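Local atomic coordinates of radical SAM domain protein (Methanothrix thermoacetophila, PDB entry 6Y1X), a protein that probably acts as the radical SAM carbide synthase NifB, using iron-sulfur clusters to build a precursor of the nitrogenase FeMo cofactor. Residues I104-A110 against H134-S140; Y177-Y182 against I195-Q200. All blocks are in the same frame, centred on the assembly; numbering follows the deposited sequence.

Both contacts lie in the radical SAM region of the chain, with interaction 1 complete before interaction 2 begins. Interaction 1 (104-110 against 134-140) joins two neighbouring strands of the six-stranded parallel sheet. Interaction 2 (177-182 against 195-200) sets a strand of a separate three-stranded antiparallel sheet against helix 189-209. Their centres are about 25 Å apart, on opposite sides of the chain's centre, and their nearest atoms are about 10 Å apart. Interaction 1 binds one iron-sulfur cluster through Cys138; interaction 2 only adjoins the other. There the Tyr177 side chain comes about 6 Å from the second cluster and packs beside Cys63, one of its ligands.

Interaction 1 of 2, residues I104-A110 against H134-S140; sequences IKVVAVA and HLILCIS. With SF4 (iron/sulfur cluster), chain C.
Val106 and Cys138 meet on the cluster-bearing face of two neighbouring parallel strands. Val106 has its two methyls spread along the partner strand. CG1 lies 3.8 Å from Cys138 CB, and CG2 lies 3.9 Å from Ile136 CB. The valine is thus a bump set between two side chains of the other strand. CG1 stands anti to the backbone N (chi1 179°), which brings it within 3.9 Å of sulfide S1 of the cluster. Cutting Val106 back to alanine would remove both methyls and is likely to leave a gap beside Cys138 CB and Ile136 CB, with less apolar wall next to sulfide S1. Ala108 is the matching hollow: its short CB sits 3.7 Å from S1, so the cluster can come close to the sheet. Ala110 and Ser140 CB both face sulfide S2. Cys138 SG binds iron FE4 at 2.3 Å. These strands belong to a beta-alpha-beta crossover of the radical SAM fold, in which helix 119-131 connects the two parallel strands. On the helix side, Val109 and Ile139 pack against Leu125. Near the start of the pair Leu135 CD1 presses on Val107 CG2 at 3.5 Å. Five backbone hydrogen bonds zip the strands from Lys105 to Ser140. That from Val107 N to Ile136 O is 2.9 Å long and nearly straight at 167°. A water donates to both Lys105 O and His134 O at one end. Another bridges Ala110 O and Ser140 OG at the other. Beyond this contact, Cys39, His52 and Glu75 also bind the cluster.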
ATOM      1  N   ILE A 104       8.908 -14.143 -12.451  1.00 57.47           N
ATOM      2  CA  ILE A 104       8.476 -12.806 -12.058  1.00 52.74           C
ATOM      3  C   ILE A 104       7.239 -12.427 -12.866  1.00 51.07           C
ATOM      4  O   ILE A 104       7.295 -12.318 -14.095  1.00 50.77           O
ATOM      5  CB  ILE A 104       9.602 -11.781 -12.256  1.00 52.47           C
ATOM      6  CG1 ILE A 104      10.854 -12.238 -11.501  1.00 54.23           C
ATOM      7  CG2 ILE A 104       9.154 -10.404 -11.789  1.00 44.90           C
ATOM      8  CD1 ILE A 104      10.694 -12.281  -9.998  1.00 53.43           C
ATOM      9  N   LYS A 105       6.116 -12.225 -12.174  1.00 49.55           N
ATOM     10  CA  LYS A 105       4.867 -11.837 -12.819  1.00 41.77           C
ATOM     11  C   LYS A 105       4.470 -10.392 -12.561  1.00 40.19           C
ATOM     12  O   LYS A 105       3.688  -9.838 -13.340  1.00 33.87           O
ATOM     13  CB  LYS A 105       3.720 -12.743 -12.347  1.00 39.11           C
ATOM     14  CG  LYS A 105       3.833 -14.205 -12.759  1.00 43.06           C
ATOM     15  CD  LYS A 105       3.858 -14.384 -14.266  1.00 45.21           C
ATOM     16  CE  LYS A 105       3.976 -15.860 -14.631  1.00 55.22           C
ATOM     17  NZ  LYS A 105       4.325 -16.068 -16.065  1.00 58.68           N
ATOM     18  N   VAL A 106       4.996  -9.771 -11.506  1.00 32.09           N
ATOM     19  CA  VAL A 106       4.544  -8.465 -11.042  1.00 29.15           C
ATOM     20  C   VAL A 106       5.742  -7.542 -10.887  1.00 31.94           C
ATOM     21  O   VAL A 106       6.796  -7.949 -10.386  1.00 31.41           O
ATOM     22  CB  VAL A 106       3.772  -8.568  -9.709  1.00 37.15           C
ATOM     23  CG1 VAL A 106       3.337  -7.188  -9.232  1.00 25.56           C
ATOM     24  CG2 VAL A 106       2.569  -9.483  -9.858  1.00 30.12           C
ATOM     25  N   VAL A 107       5.570  -6.292 -11.306  1.00 25.89           N
ATOM     26  CA  VAL A 107       6.517  -5.221 -11.036  1.00 25.79           C
ATOM     27  C   VAL A 107       5.761  -4.104 -10.333  1.00 27.27           C
ATOM     28  O   VAL A 107       4.686  -3.693 -10.784  1.00 25.98           O
ATOM     29  CB  VAL A 107       7.177  -4.714 -12.331  1.00 26.06           C
ATOM     30  CG1 VAL A 107       7.945  -3.438 -12.078  1.00 28.26           C
ATOM     31  CG2 VAL A 107       8.100  -5.778 -12.893  1.00 30.34           C
ATOM     32  N   ALA A 108       6.321  -3.608  -9.234  1.00 24.34           N
ATOM     33  CA  ALA A 108       5.588  -2.684  -8.388  1.00 24.05           C
ATOM     34  C   ALA A 108       6.508  -1.570  -7.926  1.00 27.90           C
ATOM     35  O   ALA A 108       7.733  -1.714  -7.883  1.00 27.50           O
ATOM     36  CB  ALA A 108       4.982  -3.389  -7.168  1.00 26.16           C
ATOM     37  N   VAL A 109       5.893  -0.444  -7.590  1.00 23.29           N
ATOM     38  CA  VAL A 109       6.559   0.625  -6.867  1.00 23.29           C
ATOM     39  C   VAL A 109       5.855   0.749  -5.525  1.00 23.73           C
ATOM     40  O   VAL A 109       4.632   0.934  -5.473  1.00 20.98           O
ATOM     41  CB  VAL A 109       6.534   1.951  -7.644  1.00 22.51           C
ATOM     42  CG1 VAL A 109       7.207   3.063  -6.831  1.00 19.97           C
ATOM     43  CG2 VAL A 109       7.203   1.785  -9.006  1.00 19.96           C
ATOM     44  N   ALA A 110       6.627   0.643  -4.448  1.00 22.00           N
ATOM     45  CA  ALA A 110       6.077   0.625  -3.101  1.00 21.84           C
ATOM     46  C   ALA A 110       6.898   1.461  -2.134  1.00 22.89           C
ATOM     47  O   ALA A 110       6.566   1.505  -0.945  1.00 19.11           O
ATOM     48  CB  ALA A 110       5.970  -0.813  -2.575  1.00 23.63           C
ATOM     49  N   HIS A 134       3.480  -7.840 -20.657  1.00 34.04           N
ATOM     50  CA  HIS A 134       2.994  -9.011 -19.934  1.00 39.93           C
ATOM     51  C   HIS A 134       3.010  -8.808 -18.425  1.00 37.85           C
ATOM     52  O   HIS A 134       2.230  -9.447 -17.710  1.00 34.68           O
ATOM     53  CB  HIS A 134       3.833 -10.236 -20.295  1.00 52.05           C
ATOM     54  CG  HIS A 134       3.418 -11.488 -19.584  1.00 62.63           C
ATOM     55  ND1 HIS A 134       2.219 -12.123 -19.824  1.00 66.44           N
ATOM     56  CD2 HIS A 134       4.050 -12.225 -18.640  1.00 64.38           C
ATOM     57  CE1 HIS A 134       2.128 -13.194 -19.057  1.00 66.98           C
ATOM     58  NE2 HIS A 134       3.226 -13.280 -18.329  1.00 66.04           N
ATOM     59  N   LEU A 135       3.875  -7.934 -17.925  1.00 30.51           N
ATOM     60  CA  LEU A 135       3.996  -7.760 -16.486  1.00 31.68           C
ATOM     61  C   LEU A 135       2.752  -7.108 -15.893  1.00 29.74           C
ATOM     62  O   LEU A 135       2.177  -6.176 -16.464  1.00 30.13           O
ATOM     63  CB  LEU A 135       5.232  -6.922 -16.163  1.00 32.02           C
ATOM     64  CG  LEU A 135       6.551  -7.673 -16.352  1.00 39.80           C
ATOM     65  CD1 LEU A 135       7.731  -6.719 -16.296  1.00 45.52           C
ATOM     66  CD2 LEU A 135       6.699  -8.781 -15.322  1.00 38.61           C
ATOM     67  N   ILE A 136       2.357  -7.592 -14.726  1.00 28.69           N
ATOM     68  CA  ILE A 136       1.307  -6.947 -13.952  1.00 25.36           C
ATOM     69  C   ILE A 136       1.922  -5.755 -13.240  1.00 23.13           C
ATOM     70  O   ILE A 136       2.933  -5.890 -12.543  1.00 29.30           O
ATOM     71  CB  ILE A 136       0.676  -7.930 -12.952  1.00 27.62           C
ATOM     72  CG1 ILE A 136       0.087  -9.139 -13.682  1.00 35.84           C
ATOM     73  CG2 ILE A 136      -0.359  -7.225 -12.073  1.00 27.88           C
ATOM     74  CD1 ILE A 136      -0.263 -10.294 -12.769  1.00 39.41           C
ATOM     75  N   LEU A 137       1.316  -4.587 -13.405  1.00 22.15           N
ATOM     76  CA  LEU A 137       1.830  -3.368 -12.803  1.00 25.81           C
ATOM     77  C   LEU A 137       1.011  -3.054 -11.561  1.00 24.58           C
ATOM     78  O   LEU A 137      -0.224  -3.029 -11.606  1.00 28.99           O
ATOM     79  CB  LEU A 137       1.782  -2.200 -13.787  1.00 26.64           C
ATOM     80  CG  LEU A 137       2.555  -2.382 -15.095  1.00 29.43           C
ATOM     81  CD1 LEU A 137       2.411  -1.153 -15.979  1.00 24.52           C
ATOM     82  CD2 LEU A 137       4.023  -2.689 -14.831  1.00 31.12           C
ATOM     83  N   CYS A 138       1.712  -2.826 -10.456  1.00 19.77           N
ATOM     84  CA  CYS A 138       1.135  -2.735  -9.127  1.00 22.10           C
ATOM     85  C   CYS A 138       1.742  -1.537  -8.415  1.00 25.55           C
ATOM     86  O   CYS A 138       2.893  -1.169  -8.669  1.00 25.77           O
ATOM     87  CB  CYS A 138       1.401  -4.029  -8.331  1.00 25.44           C
ATOM     88  SG  CYS A 138       0.521  -4.237  -6.750  1.00 33.58           S
ATOM     89  N   ILE A 139       0.953  -0.905  -7.549  1.00 24.82           N
ATOM     90  CA  ILE A 139       1.459   0.173  -6.709  1.00 20.83           C
ATOM     91  C   ILE A 139       0.843   0.053  -5.327  1.00 20.09           C
ATOM     92  O   ILE A 139      -0.279  -0.434  -5.159  1.00 25.92           O
ATOM     93  CB  ILE A 139       1.185   1.587  -7.292  1.00 28.87           C
ATOM     94  CG1 ILE A 139      -0.316   1.893  -7.355  1.00 31.59           C
ATOM     95  CG2 ILE A 139       1.828   1.771  -8.642  1.00 34.79           C
ATOM     96  CD1 ILE A 139      -0.794   2.837  -6.263  1.00 35.19           C
ATOM     97  N   SER A 140       1.591   0.531  -4.340  1.00 20.99           N
ATOM     98  CA  SER A 140       1.139   0.721  -2.975  1.00 16.59           C
ATOM     99  C   SER A 140       1.052   2.218  -2.710  1.00 21.67           C
ATOM    100  O   SER A 140       1.800   3.004  -3.297  1.00 20.36           O
ATOM    101  CB  SER A 140       2.101   0.045  -1.983  1.00 13.90           C
ATOM    102  OG  SER A 140       1.836   0.428  -0.642  1.00 27.80           O
TER
HETATM  103 FE1  SF4 C 301       2.209  -4.518  -2.347  1.00 47.68          FE
HETATM  104 FE2  SF4 C 301       2.604  -6.950  -3.505  1.00 75.44          FE
HETATM  105 FE3  SF4 C 301       4.435  -4.959  -3.799  1.00 56.91          FE
HETATM  106 FE4  SF4 C 301       1.998  -4.787  -5.071  1.00 58.91          FE
HETATM  107  S1  SF4 C 301       3.649  -6.340  -5.462  1.00 36.39           S
HETATM  108  S2  SF4 C 301       3.080  -3.103  -3.939  1.00 33.16           S
HETATM  109  S3  SF4 C 301       0.639  -5.753  -3.488  1.00 33.10           S
HETATM  110  S4  SF4 C 301       3.879  -6.016  -1.833  1.00 32.55           S
HETATM  111  O   HOH W   1       2.984 -10.988 -15.569  1.00 44.64           O
HETATM  112  O   HOH W   2       4.056   2.190  -0.075  1.00 22.31           O

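Interaction 2 of 2, residues Y177-Y182 against I195-Q200; sequences YDYVIY and ILLDNQ
Leu196 lays its CD2 methyl over one face of the Tyr177 ring, in a CH-pi contact 3.6 Å from the centroid. The methyl is shifted toward CE2, and the two side chains cross at about a right angle. The other apolar contacts are looser. Val180 CG1 lies 4.1 Å from Leu196 CB. Ile195 CG2 approaches the Tyr182 ring obliquely and also reaches Val180. The polar groups meet differently. Asn199 ND2 stands over one face of the Tyr182 ring, 3.2 Å from CE1, with amide and ring planes 75° apart. Tyr182 reaches out from the strand, its CG anti to the backbone N (chi1 -176°), and meets the amide coming the other way from the helix. Asn199 ND2 donates a hydrogen bond to Leu144 O. One water ties Tyr177 OH to Gln200 NE2, accepting from the amide at 2.9 Å. Strand 177-182 is central in its antiparallel sheet, and helix 189-209 packs on it. Tyr177 also touches Cys63, a ligand of the second cluster. The side-chain amides of Asn199 and Gln200 spend N-H bonds on Leu144 O and Asn142 O, so strand and helix are held to each other mostly by apolar packing and ring-face contact, with one bridging water.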
ATOM      1  N   TYR A 177      -1.257   9.602  12.754  1.00 18.64           N
ATOM      2  CA  TYR A 177      -0.471  10.425  11.846  1.00 16.24           C
ATOM      3  C   TYR A 177      -0.027  11.717  12.519  1.00 12.76           C
ATOM      4  O   TYR A 177      -0.834  12.398  13.161  1.00 17.27           O
ATOM      5  CB  TYR A 177      -1.289  10.723  10.594  1.00 15.84           C
ATOM      6  CG  TYR A 177      -1.733   9.454   9.925  1.00 17.85           C
ATOM      7  CD1 TYR A 177      -0.864   8.713   9.137  1.00 14.09           C
ATOM      8  CD2 TYR A 177      -3.009   8.956  10.143  1.00 15.67           C
ATOM      9  CE1 TYR A 177      -1.277   7.533   8.542  1.00 14.31           C
ATOM     10  CE2 TYR A 177      -3.427   7.778   9.563  1.00 15.59           C
ATOM     11  CZ  TYR A 177      -2.558   7.071   8.762  1.00 15.25           C
ATOM     12  OH  TYR A 177      -2.982   5.893   8.192  1.00 19.24           O
ATOM     13  N   ASP A 178       1.251  12.062  12.348  1.00 15.89           N
ATOM     14  CA  ASP A 178       1.743  13.357  12.808  1.00 19.12           C
ATOM     15  C   ASP A 178       1.224  14.481  11.925  1.00 18.89           C
ATOM     16  O   ASP A 178       0.800  15.529  12.426  1.00 16.62           O
ATOM     17  CB  ASP A 178       3.273  13.385  12.797  1.00 18.92           C
ATOM     18  CG  ASP A 178       3.890  12.782  14.033  1.00 21.83           C
ATOM     19  OD1 ASP A 178       3.154  12.396  14.962  1.00 26.54           O
ATOM     20  OD2 ASP A 178       5.133  12.703  14.069  1.00 27.39           O
ATOM     21  N   TYR A 179       1.256  14.287  10.610  1.00 17.76           N
ATOM     22  CA  TYR A 179       0.871  15.336   9.680  1.00 12.77           C
ATOM     23  C   TYR A 179       0.630  14.712   8.317  1.00 19.25           C
ATOM     24  O   TYR A 179       1.034  13.580   8.049  1.00 17.28           O
ATOM     25  CB  TYR A 179       1.939  16.440   9.594  1.00 14.69           C
ATOM     26  CG  TYR A 179       3.287  16.003   9.058  1.00 18.13           C
ATOM     27  CD1 TYR A 179       3.489  15.795   7.696  1.00 20.75           C
ATOM     28  CD2 TYR A 179       4.361  15.801   9.913  1.00 15.24           C
ATOM     29  CE1 TYR A 179       4.717  15.398   7.209  1.00 18.87           C
ATOM     30  CE2 TYR A 179       5.594  15.409   9.431  1.00 21.06           C
ATOM     31  CZ  TYR A 179       5.766  15.207   8.079  1.00 28.06           C
ATOM     32  OH  TYR A 179       6.994  14.808   7.593  1.00 33.97           O
ATOM     33  N   VAL A 180      -0.020  15.487   7.454  1.00 13.25           N
ATOM     34  CA  VAL A 180      -0.119  15.185   6.034  1.00 21.11           C
ATOM     35  C   VAL A 180       0.245  16.451   5.277  1.00 21.25           C
ATOM     36  O   VAL A 180       0.010  17.569   5.748  1.00 24.19           O
ATOM     37  CB  VAL A 180      -1.524  14.684   5.613  1.00 15.12           C
ATOM     38  CG1 VAL A 180      -1.991  13.533   6.505  1.00 19.20           C
ATOM     39  CG2 VAL A 180      -2.533  15.809   5.638  1.00 18.32           C
ATOM     40  N   ILE A 181       0.861  16.266   4.114  1.00 22.02           N
ATOM     41  CA  ILE A 181       1.208  17.358   3.211  1.00 17.21           C
ATOM     42  C   ILE A 181       0.343  17.188   1.975  1.00 18.18           C
ATOM     43  O   ILE A 181       0.484  16.203   1.240  1.00 19.88           O
ATOM     44  CB  ILE A 181       2.700  17.358   2.848  1.00 19.61           C
ATOM     45  CG1 ILE A 181       3.564  17.374   4.106  1.00 20.35           C
ATOM     46  CG2 ILE A 181       3.028  18.550   1.955  1.00 17.11           C
ATOM     47  CD1 ILE A 181       5.016  17.037   3.840  1.00 19.66           C
ATOM     48  N   TYR A 182      -0.567  18.131   1.743  1.00 16.55           N
ATOM     49  CA  TYR A 182      -1.491  18.017   0.624  1.00 17.89           C
ATOM     50  C   TYR A 182      -1.582  19.359  -0.078  1.00 25.07           C
ATOM     51  O   TYR A 182      -1.947  20.358   0.549  1.00 17.30           O
ATOM     52  CB  TYR A 182      -2.876  17.570   1.105  1.00 26.21           C
ATOM     53  CG  TYR A 182      -3.851  17.352  -0.020  1.00 28.06           C
ATOM     54  CD1 TYR A 182      -3.610  16.383  -0.985  1.00 26.13           C
ATOM     55  CD2 TYR A 182      -5.011  18.110  -0.125  1.00 26.49           C
ATOM     56  CE1 TYR A 182      -4.491  16.175  -2.025  1.00 28.02           C
ATOM     57  CE2 TYR A 182      -5.898  17.907  -1.159  1.00 28.83           C
ATOM     58  CZ  TYR A 182      -5.633  16.937  -2.106  1.00 31.65           C
ATOM     59  OH  TYR A 182      -6.511  16.726  -3.144  1.00 36.24           O
ATOM     60  N   ILE A 195      -8.541  15.089   6.123  1.00 20.89           N
ATOM     61  CA  ILE A 195      -8.118  15.241   4.736  1.00 18.67           C
ATOM     62  C   ILE A 195      -7.635  13.908   4.193  1.00 20.82           C
ATOM     63  O   ILE A 195      -7.982  13.510   3.073  1.00 19.07           O
ATOM     64  CB  ILE A 195      -7.025  16.318   4.620  1.00 20.10           C
ATOM     65  CG1 ILE A 195      -7.618  17.720   4.798  1.00 15.65           C
ATOM     66  CG2 ILE A 195      -6.272  16.179   3.295  1.00 15.96           C
ATOM     67  CD1 ILE A 195      -6.579  18.780   5.102  1.00 20.86           C
ATOM     68  N   LEU A 196      -6.848  13.185   4.992  1.00 14.78           N
ATOM     69  CA  LEU A 196      -6.334  11.899   4.548  1.00 16.78           C
ATOM     70  C   LEU A 196      -7.467  10.917   4.291  1.00 16.54           C
ATOM     71  O   LEU A 196      -7.548  10.319   3.214  1.00 16.04           O
ATOM     72  CB  LEU A 196      -5.368  11.333   5.592  1.00 16.26           C
ATOM     73  CG  LEU A 196      -4.812   9.934   5.307  1.00 22.78           C
ATOM     74  CD1 LEU A 196      -3.989   9.915   4.026  1.00 23.17           C
ATOM     75  CD2 LEU A 196      -3.991   9.424   6.482  1.00 22.98           C
ATOM     76  N   LEU A 197      -8.387  10.780   5.256  1.00 11.84           N
ATOM     77  CA  LEU A 197      -9.439   9.774   5.124  1.00 13.73           C
ATOM     78  C   LEU A 197     -10.366  10.055   3.949  1.00 19.37           C
ATOM     79  O   LEU A 197     -10.754   9.133   3.221  1.00 21.48           O
ATOM     80  CB  LEU A 197     -10.258   9.722   6.412  1.00 17.19           C
ATOM     81  CG  LEU A 197     -11.474   8.795   6.403  1.00 20.98           C
ATOM     82  CD1 LEU A 197     -11.061   7.369   6.064  1.00 20.85           C
ATOM     83  CD2 LEU A 197     -12.243   8.863   7.713  1.00 20.70           C
ATOM     84  N   ASP A 198     -10.773  11.310   3.776  1.00 22.08           N
ATOM     85  CA  ASP A 198     -11.635  11.645   2.648  1.00 25.20           C
ATOM     86  C   ASP A 198     -10.977  11.296   1.316  1.00 23.51           C
ATOM     87  O   ASP A 198     -11.640  10.796   0.400  1.00 22.73           O
ATOM     88  CB  ASP A 198     -12.058  13.108   2.730  1.00 39.54           C
ATOM     89  CG  ASP A 198     -13.164  13.324   3.764  1.00 63.35           C
ATOM     90  OD1 ASP A 198     -12.858  13.368   4.975  1.00 70.59           O
ATOM     91  OD2 ASP A 198     -14.346  13.413   3.373  1.00 74.03           O
ATOM     92  N   ASN A 199      -9.670  11.552   1.190  1.00 15.81           N
ATOM     93  CA  ASN A 199      -8.964  11.218  -0.045  1.00 22.54           C
ATOM     94  C   ASN A 199      -8.813   9.708  -0.216  1.00 16.61           C
ATOM     95  O   ASN A 199      -8.984   9.189  -1.324  1.00 19.62           O
ATOM     96  CB  ASN A 199      -7.595  11.900  -0.074  1.00 27.03           C
ATOM     97  CG  ASN A 199      -7.664  13.328  -0.588  1.00 36.26           C
ATOM     98  OD1 ASN A 199      -8.743  13.904  -0.716  1.00 34.57           O
ATOM     99  ND2 ASN A 199      -6.507  13.906  -0.885  1.00 38.54           N
ATOM    100  N   GLN A 200      -8.477   8.989   0.858  1.00 17.86           N
ATOM    101  CA  GLN A 200      -8.388   7.531   0.774  1.00 14.72           C
ATOM    102  C   GLN A 200      -9.696   6.925   0.278  1.00 20.52           C
ATOM    103  O   GLN A 200      -9.699   6.075  -0.619  1.00 21.17           O
ATOM    104  CB  GLN A 200      -8.026   6.932   2.135  1.00 13.43           C
ATOM    105  CG  GLN A 200      -6.655   7.303   2.677  1.00 13.98           C
ATOM    106  CD  GLN A 200      -6.494   6.916   4.142  1.00 17.93           C
ATOM    107  OE1 GLN A 200      -7.314   7.281   4.983  1.00 18.72           O
ATOM    108  NE2 GLN A 200      -5.425   6.188   4.454  1.00 15.12           N
TER
HETATM  109  O   HOH W   3      -5.292   5.648   7.337  1.00 19.87           O